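Local coordinates for protein alkylpurine DNA glycosylase AlkC (Pseudomonas fluorescens, PDB 5VHV) that removes alkylated purine bases from DNA in base excision repair, probably without flipping the damaged nucleotide out of the double helix, at residues A[204-209]-A[238-243]; A[189-194]-A[222-227]; A[19-24]-A[70-75]. All blocks are in the same frame, centred on the assembly; numbering follows the deposited sequence.

Contact 1 (A[204-209]-A[238-243])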
loop_
_atom_site.group_PDB
_atom_site.type_symbol
_atom_site.label_atom_id
_atom_site.label_comp_id
_atom_site.label_asym_id
_atom_site.label_seq_id
_atom_site.Cartn_x
_atom_site.Cartn_y
_atom_site.Cartn_z
ATOM N N HIS A 204 2.074 -12.146 -11.591
ATOM C CA HIS A 204 1.228 -13.249 -12.054
ATOM C C HIS A 204 -0.178 -12.733 -12.317
ATOM O O HIS A 204 -1.143 -13.126 -11.650
ATOM C CB HIS A 204 1.213 -14.386 -11.034
ATOM C CG HIS A 204 2.574 -14.875 -10.667
ATOM N ND1 HIS A 204 3.274 -15.773 -11.445
ATOM C CD2 HIS A 204 3.375 -14.578 -9.618
ATOM C CE1 HIS A 204 4.443 -16.017 -10.882
ATOM N NE2 HIS A 204 4.527 -15.306 -9.773
ATOM N N PRO A 205 -0.327 -11.840 -13.301
ATOM C CA PRO A 205 -1.647 -11.253 -13.556
ATOM C C PRO A 205 -2.710 -12.277 -13.896
ATOM O O PRO A 205 -3.844 -12.162 -13.412
ATOM C CB PRO A 205 -1.378 -10.296 -14.731
ATOM C CG PRO A 205 -0.143 -10.800 -15.376
ATOM C CD PRO A 205 0.685 -11.333 -14.240
ATOM N N GLU A 206 -2.386 -13.277 -14.723
ATOM C CA GLU A 206 -3.398 -14.249 -15.128
ATOM C C GLU A 206 -3.902 -15.052 -13.945
ATOM O O GLU A 206 -5.072 -15.454 -13.921
ATOM C CB GLU A 206 -2.834 -15.193 -16.190
ATOM C CG GLU A 206 -2.489 -14.502 -17.501
ATOM C CD GLU A 206 -1.797 -15.419 -18.497
ATOM O OE1 GLU A 206 -1.289 -16.484 -18.086
ATOM O OE2 GLU A 206 -1.762 -15.071 -19.696
ATOM N N TRP A 207 -3.040 -15.295 -12.960
ATOM C CA TRP A 207 -3.465 -16.039 -11.780
ATOM C C TRP A 207 -4.521 -15.268 -11.000
ATOM O O TRP A 207 -5.523 -15.845 -10.558
ATOM C CB TRP A 207 -2.261 -16.349 -10.889
ATOM C CG TRP A 207 -2.600 -17.233 -9.740
ATOM C CD1 TRP A 207 -2.488 -18.600 -9.695
ATOM C CD2 TRP A 207 -3.094 -16.830 -8.458
ATOM N NE1 TRP A 207 -2.886 -19.063 -8.469
ATOM C CE2 TRP A 207 -3.271 -18.002 -7.693
ATOM C CE3 TRP A 207 -3.413 -15.599 -7.887
ATOM C CZ2 TRP A 207 -3.758 -17.974 -6.387
ATOM C CZ3 TRP A 207 -3.898 -15.571 -6.589
ATOM C CH2 TRP A 207 -4.062 -16.757 -5.854
ATOM N N VAL A 208 -4.316 -13.961 -10.824
ATOM C CA VAL A 208 -5.306 -13.132 -10.142
ATOM C C VAL A 208 -6.593 -13.056 -10.959
ATOM O O VAL A 208 -7.695 -13.119 -10.406
ATOM C CB VAL A 208 -4.731 -11.729 -9.879
ATOM C CG1 VAL A 208 -5.801 -10.797 -9.322
ATOM C CG2 VAL A 208 -3.516 -11.786 -8.954
ATOM N N LEU A 209 -6.477 -12.898 -12.279
ATOM C CA LEU A 209 -7.664 -12.800 -13.120
ATOM C C LEU A 209 -8.480 -14.081 -13.052
ATOM O O LEU A 209 -9.703 -14.046 -12.879
ATOM C CB LEU A 209 -7.266 -12.491 -14.565
ATOM C CG LEU A 209 -6.688 -11.086 -14.767
ATOM C CD1 LEU A 209 -5.893 -11.033 -16.089
ATOM C CD2 LEU A 209 -7.791 -10.036 -14.757
ATOM N N ASN A 238 -6.377 -3.999 -19.397
ATOM C CA ASN A 238 -6.542 -5.448 -19.484
ATOM C C ASN A 238 -8.012 -5.803 -19.700
ATOM O O ASN A 238 -8.871 -5.425 -18.898
ATOM C CB ASN A 238 -6.015 -6.102 -18.206
ATOM C CG ASN A 238 -6.120 -7.606 -18.245
ATOM O OD1 ASN A 238 -7.178 -8.170 -17.995
ATOM N ND2 ASN A 238 -5.019 -8.264 -18.555
ATOM N N THR A 239 -8.303 -6.546 -20.783
ATOM C CA THR A 239 -9.695 -6.812 -21.151
ATOM C C THR A 239 -10.399 -7.691 -20.119
ATOM O O THR A 239 -11.569 -7.448 -19.787
ATOM C CB THR A 239 -9.750 -7.476 -22.527
ATOM O OG1 THR A 239 -8.981 -6.693 -23.444
ATOM C CG2 THR A 239 -11.195 -7.560 -23.014
ATOM N N ARG A 240 -9.713 -8.722 -19.617
ATOM C CA ARG A 240 -10.315 -9.593 -18.609
ATOM C C ARG A 240 -10.643 -8.817 -17.343
ATOM O O ARG A 240 -11.711 -9.001 -16.747
ATOM C CB ARG A 240 -9.378 -10.749 -18.283
ATOM C CG ARG A 240 -9.369 -11.859 -19.338
ATOM C CD ARG A 240 -8.258 -12.828 -19.042
ATOM N NE ARG A 240 -8.615 -13.739 -17.958
ATOM C CZ ARG A 240 -7.807 -14.652 -17.442
ATOM N NH1 ARG A 240 -6.559 -14.768 -17.871
ATOM N NH2 ARG A 240 -8.251 -15.451 -16.485
ATOM N N ALA A 241 -9.747 -7.928 -16.935
ATOM C CA ALA A 241 -10.006 -7.113 -15.748
ATOM C C ALA A 241 -11.160 -6.142 -15.979
ATOM O O ALA A 241 -12.044 -6.008 -15.129
ATOM C CB ALA A 241 -8.740 -6.364 -15.356
ATOM N N LEU A 242 -11.158 -5.426 -17.111
ATOM C CA LEU A 242 -12.271 -4.532 -17.404
ATOM C C LEU A 242 -13.592 -5.296 -17.476
ATOM O O LEU A 242 -14.635 -4.795 -17.037
ATOM C CB LEU A 242 -12.005 -3.786 -18.712
ATOM C CG LEU A 242 -10.973 -2.655 -18.550
ATOM C CD1 LEU A 242 -10.351 -2.268 -19.901
ATOM C CD2 LEU A 242 -11.630 -1.461 -17.900
ATOM N N THR A 243 -13.564 -6.510 -18.025
ATOM C CA THR A 243 -14.786 -7.297 -18.134
ATOM C C THR A 243 -15.335 -7.634 -16.753
ATOM O O THR A 243 -16.553 -7.613 -16.533
ATOM C CB THR A 243 -14.517 -8.572 -18.944
ATOM O OG1 THR A 243 -14.150 -8.236 -20.292
ATOM C CG2 THR A 243 -15.767 -9.477 -19.003
#
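L209 meets R240 over the flat end of the arginine. L209 CB sits 3.6 Å above the guanidinium plane, over its centre. The R240 chain is bent at chi3 (78°), which turns NE back toward L209. The polar rim of the group is held by other residues: R240 NH2 forms a salt bridge with E213 and a hydrogen bond with S210 OG. E206 crosses R240 at about a right angle. Its OE2 stays 5.1 Å from R240 NH1, so the opposite charges are near but not in contact.

L209 and N238 approach tip to tip, with L209 CD1 3.7 Å from N238 OD1. L209 CD2 turns to the start of the other helix, 3.6 Å from A241 N and 3.8 Å from A241 CB. N238 is the N-cap of helix 239-244. Its CG is anti to the backbone N (chi1 -178°), and OD1 accepts from A241 N at 2.8 Å, with the donor in the carbonyl plane. An alanine here would probably leave A241 N without its capping acceptor and open a gap at L209 CD1.

In this HEAT-like helical region of the DNA alkylation repair family, the two short segments run roughly parallel, 24° apart, with axes 10.6 Å from each other at their closest. L233 of helix 231-235 fills in beside them, touched by P205, L209, N238 and A241. Away from this contact, W207 and V208 of the same turn pack on I200 of helix 187-201. Helix 239-244 is the last helix before the sheet, which opens with strand 253-265.

Contact 2 (A[189-194]-A[222-227])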
loop_
_atom_site.group_PDB
_atom_site.type_symbol
_atom_site.label_atom_id
_atom_site.label_comp_id
_atom_site.label_asym_id
_atom_site.label_seq_id
_atom_site.Cartn_x
_atom_site.Cartn_y
_atom_site.Cartn_z
ATOM N N VAL A 189 -9.307 -5.213 6.810
ATOM C CA VAL A 189 -8.893 -6.467 6.191
ATOM C C VAL A 189 -9.074 -6.400 4.677
ATOM O O VAL A 189 -8.196 -6.833 3.911
ATOM C CB VAL A 189 -9.673 -7.648 6.801
ATOM C CG1 VAL A 189 -9.346 -8.972 6.044
ATOM C CG2 VAL A 189 -9.338 -7.781 8.279
ATOM N N ARG A 190 -10.226 -5.890 4.213
ATOM C CA ARG A 190 -10.493 -5.894 2.777
ATOM C C ARG A 190 -9.448 -5.095 2.021
ATOM O O ARG A 190 -9.019 -5.506 0.938
ATOM C CB ARG A 190 -11.892 -5.354 2.472
ATOM C CG ARG A 190 -12.995 -6.231 3.030
ATOM C CD ARG A 190 -14.368 -5.942 2.427
ATOM N NE ARG A 190 -14.847 -4.588 2.697
ATOM C CZ ARG A 190 -15.469 -4.210 3.806
ATOM N NH1 ARG A 190 -15.686 -5.082 4.782
ATOM N NH2 ARG A 190 -15.894 -2.952 3.938
ATOM N N LYS A 191 -9.021 -3.956 2.574
ATOM C CA LYS A 191 -7.967 -3.171 1.934
ATOM C C LYS A 191 -6.717 -4.007 1.719
ATOM O O LYS A 191 -6.091 -3.951 0.653
ATOM C CB LYS A 191 -7.617 -1.955 2.789
ATOM C CG LYS A 191 -8.680 -0.888 2.854
ATOM C CD LYS A 191 -8.227 0.214 3.809
ATOM C CE LYS A 191 -9.169 1.423 3.745
ATOM N NZ LYS A 191 -8.841 2.398 4.831
ATOM N N SER A 192 -6.315 -4.753 2.752
ATOM C CA SER A 192 -5.116 -5.571 2.694
ATOM C C SER A 192 -5.250 -6.700 1.673
ATOM O O SER A 192 -4.313 -6.964 0.914
ATOM C CB SER A 192 -4.815 -6.124 4.093
ATOM O OG SER A 192 -3.704 -6.989 4.034
ATOM N N VAL A 193 -6.402 -7.370 1.618
ATOM C CA VAL A 193 -6.571 -8.428 0.627
ATOM C C VAL A 193 -6.403 -7.844 -0.771
ATOM O O VAL A 193 -5.721 -8.414 -1.639
ATOM C CB VAL A 193 -7.944 -9.115 0.786
ATOM C CG1 VAL A 193 -8.148 -10.177 -0.305
ATOM C CG2 VAL A 193 -8.075 -9.747 2.155
ATOM N N ALA A 194 -7.031 -6.699 -1.006
ATOM C CA ALA A 194 -6.971 -6.069 -2.321
ATOM C C ALA A 194 -5.545 -5.682 -2.658
ATOM O O ALA A 194 -5.103 -5.861 -3.797
ATOM C CB ALA A 194 -7.881 -4.840 -2.380
ATOM N N THR A 222 -16.767 -8.451 -1.645
ATOM C CA THR A 222 -15.911 -9.120 -2.613
ATOM C C THR A 222 -15.758 -8.281 -3.880
ATOM O O THR A 222 -14.658 -8.178 -4.432
ATOM C CB THR A 222 -16.498 -10.507 -2.915
ATOM O OG1 THR A 222 -16.746 -11.201 -1.680
ATOM C CG2 THR A 222 -15.548 -11.334 -3.791
ATOM N N ALA A 223 -16.849 -7.662 -4.348
ATOM C CA ALA A 223 -16.761 -6.770 -5.506
ATOM C C ALA A 223 -15.780 -5.626 -5.251
ATOM O O ALA A 223 -14.996 -5.257 -6.135
ATOM C CB ALA A 223 -18.137 -6.206 -5.855
ATOM N N TRP A 224 -15.819 -5.042 -4.052
ATOM C CA TRP A 224 -14.913 -3.941 -3.742
ATOM C C TRP A 224 -13.466 -4.412 -3.757
ATOM O O TRP A 224 -12.585 -3.753 -4.341
ATOM C CB TRP A 224 -15.261 -3.338 -2.378
ATOM C CG TRP A 224 -14.445 -2.117 -2.032
ATOM C CD1 TRP A 224 -14.811 -0.805 -2.208
ATOM C CD2 TRP A 224 -13.128 -2.088 -1.445
ATOM N NE1 TRP A 224 -13.804 0.030 -1.772
ATOM C CE2 TRP A 224 -12.760 -0.731 -1.304
ATOM C CE3 TRP A 224 -12.232 -3.073 -1.024
ATOM C CZ2 TRP A 224 -11.532 -0.343 -0.746
ATOM C CZ3 TRP A 224 -10.995 -2.685 -0.493
ATOM C CH2 TRP A 224 -10.663 -1.334 -0.359
ATOM N N ILE A 225 -13.206 -5.573 -3.150
ATOM C CA ILE A 225 -11.857 -6.134 -3.190
ATOM C C ILE A 225 -11.417 -6.334 -4.632
ATOM O O ILE A 225 -10.281 -6.010 -5.003
ATOM C CB ILE A 225 -11.793 -7.456 -2.396
ATOM C CG1 ILE A 225 -11.975 -7.189 -0.890
ATOM C CG2 ILE A 225 -10.476 -8.163 -2.642
ATOM C CD1 ILE A 225 -12.007 -8.450 -0.035
ATOM N N ALA A 226 -12.308 -6.874 -5.468
ATOM C CA ALA A 226 -11.954 -7.128 -6.858
ATOM C C ALA A 226 -11.553 -5.845 -7.572
ATOM O O ALA A 226 -10.543 -5.813 -8.286
ATOM C CB ALA A 226 -13.114 -7.800 -7.584
ATOM N N ARG A 227 -12.335 -4.776 -7.402
ATOM C CA ARG A 227 -12.025 -3.541 -8.114
ATOM C C ARG A 227 -10.663 -2.987 -7.701
ATOM O O ARG A 227 -9.916 -2.478 -8.539
ATOM C CB ARG A 227 -13.106 -2.480 -7.890
ATOM C CG ARG A 227 -12.758 -1.164 -8.630
ATOM C CD ARG A 227 -13.910 -0.175 -8.756
ATOM N NE ARG A 227 -15.072 -0.714 -9.466
ATOM C CZ ARG A 227 -15.301 -0.607 -10.776
ATOM N NH1 ARG A 227 -14.452 0.010 -11.588
ATOM N NH2 ARG A 227 -16.404 -1.130 -11.282
#
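A194 and I225 bring the two backbones nearest, their CA atoms 5.0 Å apart. The helical segments cross at -40°, with axes 8.7 Å apart at closest approach. This is helix-to-helix packing within the HEAT-like helical fold of the DNA alkylation repair family. The small side chain of A194 allows the close approach: A194 CB rests 3.7 Å from I225 O.

I225 lies between R190 and V193. Its CG1 is anti to the carbonyl carbon (chi1 -68°) and comes 3.8 Å from R190 CB, where the two side chains cross at about a right angle. Its other branch, CG2, packs 3.9 Å from V193 CG1. The charged end of R190 is used away from this apolar patch, with NH1 bonded to D184 O.

W224 reaches across beside I225. K191 starts off pointing away, yet its CG lies 3.8 Å from W224 CH2. K191 also packs on a phosphate of the bound DNA, so this contact borders the DNA-binding face. W224 stacks on H228 of its own helix. Its ring edge faces the opposite backbone: R190 O lies in the ring plane, 3.7 Å from W224 CZ3.

Contact 3 (A[19-24]-A[70-75]); sequences SEMTAV and TLLYAL
E20 meets L75 through its CB, while its flat carboxylate is engaged by another residue. Carboxylate OE1 forms a salt bridge with R78 NE. The other flat group is the Y73 ring, which stacks on Y109 and meets F110 edge-to-face. It ties helix 65-75 to helix 100-110 and takes no part in the packing against 19-24. The contact itself is apolar packing of two helix ends in the HEAT-like helical part of the protein. The segments cross steeply, at 119°, with axes 9.4 Å apart at closest approach.

L75 is wedged between E20 and M21. Its CG is anti to the backbone N (chi1 -176°), which puts CG on the side of helix 11-24; the two methyls then meet different residues. One methyl, CD1, lies 3.6 Å from E20 CB. The other, CD2, lies 3.7 Å from M21 SD. M21 CG lies near this second methyl too. M21 and L75 cross at about a right angle. The M21 chain is bent at chi2 and chi3, and its CE ends up 4.2 Å from L71 CD1. The sulfur also comes near L72 CD2, at 4.3 Å. Helix 87-95 adds to the packing, with L72 on L88 and Y91 and L75 on F87.

V24 fills the other side of the crossing. Its CG1 packs 3.8 Å from A74 CB. V24 CG2 takes the crowded position between the backbone N and the carbonyl carbon, which sets it 3.9 Å from L71 O. In return, L71 CD2 approaches the V24 carbonyl, 3.9 Å from V24 O.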
loop_
_atom_site.group_PDB
_atom_site.type_symbol
_atom_site.label_atom_id
_atom_site.label_comp_id
_atom_site.label_asym_id
_atom_site.label_seq_id
_atom_site.Cartn_x
_atom_site.Cartn_y
_atom_site.Cartn_z
ATOM N N SER A 19 10.360 6.887 30.445
ATOM C CA SER A 19 9.538 7.083 31.636
ATOM C C SER A 19 8.516 5.965 31.794
ATOM O O SER A 19 8.277 5.477 32.911
ATOM C CB SER A 19 8.834 8.440 31.573
ATOM O OG SER A 19 9.783 9.487 31.482
ATOM N N GLU A 20 7.895 5.545 30.695
ATOM C CA GLU A 20 6.927 4.462 30.793
ATOM C C GLU A 20 7.618 3.128 31.063
ATOM O O GLU A 20 7.053 2.269 31.752
ATOM C CB GLU A 20 6.089 4.409 29.518
ATOM C CG GLU A 20 5.242 5.675 29.290
ATOM C CD GLU A 20 4.312 6.007 30.436
ATOM O OE1 GLU A 20 3.776 5.084 31.079
ATOM O OE2 GLU A 20 4.119 7.211 30.699
ATOM N N MET A 21 8.840 2.948 30.566
ATOM C CA MET A 21 9.598 1.747 30.921
ATOM C C MET A 21 9.906 1.720 32.413
ATOM O O MET A 21 9.831 0.661 33.050
ATOM C CB MET A 21 10.902 1.663 30.130
ATOM C CG MET A 21 10.807 0.954 28.793
ATOM S SD MET A 21 10.292 -0.778 28.907
ATOM C CE MET A 21 11.366 -1.452 30.151
ATOM N N THR A 22 10.309 2.860 32.975
ATOM C CA THR A 22 10.533 2.940 34.411
ATOM C C THR A 22 9.259 2.610 35.178
ATOM O O THR A 22 9.313 2.001 36.255
ATOM C CB THR A 22 11.051 4.338 34.775
ATOM O OG1 THR A 22 12.410 4.463 34.337
ATOM C CG2 THR A 22 10.975 4.595 36.276
ATOM N N ALA A 23 8.102 3.011 34.648
ATOM C CA ALA A 23 6.849 2.731 35.340
ATOM C C ALA A 23 6.586 1.231 35.417
ATOM O O ALA A 23 6.086 0.743 36.435
ATOM C CB ALA A 23 5.675 3.446 34.659
ATOM N N VAL A 24 6.911 0.479 34.358
ATOM C CA VAL A 24 6.688 -0.971 34.395
ATOM C C VAL A 24 7.873 -1.718 35.004
ATOM O O VAL A 24 7.725 -2.886 35.401
ATOM C CB VAL A 24 6.377 -1.567 33.007
ATOM C CG1 VAL A 24 5.234 -0.805 32.331
ATOM C CG2 VAL A 24 7.590 -1.597 32.104
ATOM N N THR A 70 7.702 -9.837 29.033
ATOM C CA THR A 70 6.709 -9.508 30.054
ATOM C C THR A 70 6.637 -8.001 30.283
ATOM O O THR A 70 5.540 -7.432 30.367
ATOM C CB THR A 70 7.028 -10.253 31.347
ATOM O OG1 THR A 70 6.886 -11.658 31.104
ATOM C CG2 THR A 70 6.088 -9.840 32.478
ATOM N N LEU A 71 7.790 -7.332 30.367
ATOM C CA LEU A 71 7.786 -5.878 30.526
ATOM C C LEU A 71 7.170 -5.197 29.311
ATOM O O LEU A 71 6.428 -4.220 29.444
ATOM C CB LEU A 71 9.197 -5.351 30.726
ATOM C CG LEU A 71 9.979 -5.913 31.913
ATOM C CD1 LEU A 71 11.346 -5.270 31.967
ATOM C CD2 LEU A 71 9.232 -5.689 33.229
ATOM N N LEU A 72 7.511 -5.671 28.117
ATOM C CA LEU A 72 7.040 -5.012 26.907
ATOM C C LEU A 72 5.535 -5.210 26.705
ATOM O O LEU A 72 4.861 -4.324 26.155
ATOM C CB LEU A 72 7.840 -5.527 25.717
ATOM C CG LEU A 72 9.364 -5.237 25.760
ATOM C CD1 LEU A 72 10.017 -5.808 24.509
ATOM C CD2 LEU A 72 9.678 -3.742 25.867
ATOM N N TYR A 73 4.984 -6.348 27.144
ATOM C CA TYR A 73 3.533 -6.494 27.168
ATOM C C TYR A 73 2.892 -5.393 28.005
ATOM O O TYR A 73 1.857 -4.834 27.619
ATOM C CB TYR A 73 3.127 -7.856 27.726
ATOM C CG TYR A 73 2.976 -8.994 26.732
ATOM C CD1 TYR A 73 4.005 -9.338 25.859
ATOM C CD2 TYR A 73 1.796 -9.745 26.686
ATOM C CE1 TYR A 73 3.868 -10.402 24.971
ATOM C CE2 TYR A 73 1.644 -10.812 25.809
ATOM C CZ TYR A 73 2.681 -11.138 24.949
ATOM O OH TYR A 73 2.533 -12.204 24.078
ATOM N N ALA A 74 3.473 -5.086 29.175
ATOM C CA ALA A 74 2.909 -4.034 30.014
ATOM C C ALA A 74 3.158 -2.656 29.429
ATOM O O ALA A 74 2.340 -1.745 29.621
ATOM C CB ALA A 74 3.480 -4.104 31.425
ATOM N N LEU A 75 4.262 -2.492 28.693
ATOM C CA LEU A 75 4.581 -1.198 28.110
ATOM C C LEU A 75 3.604 -0.834 26.991
ATOM O O LEU A 75 3.262 0.343 26.827
ATOM C CB LEU A 75 6.015 -1.213 27.578
ATOM C CG LEU A 75 6.523 0.120 27.025
ATOM C CD1 LEU A 75 6.694 1.141 28.118
ATOM C CD2 LEU A 75 7.820 -0.088 26.222
#

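From the N terminus, contact 3 comes first. It joins helix 11-24 to helix 65-75 and closes a loop of 45 residues that holds helices 30-38 and 46-60. It is complete long before the other two begin. Contact 2 then opens on helix 187-201, and contact 1 opens on helix 205-213 before contact 2 closes on helix 220-229. Contact 1 closes last, on helix 239-244. The two loops therefore cross, and their centres are 15 Å apart. Together they tie four helices near the end of the helical region, just ahead of the sheet. Contacts 1 and 3 lie about 49 Å apart between centres, on opposite sides of the chain's centre.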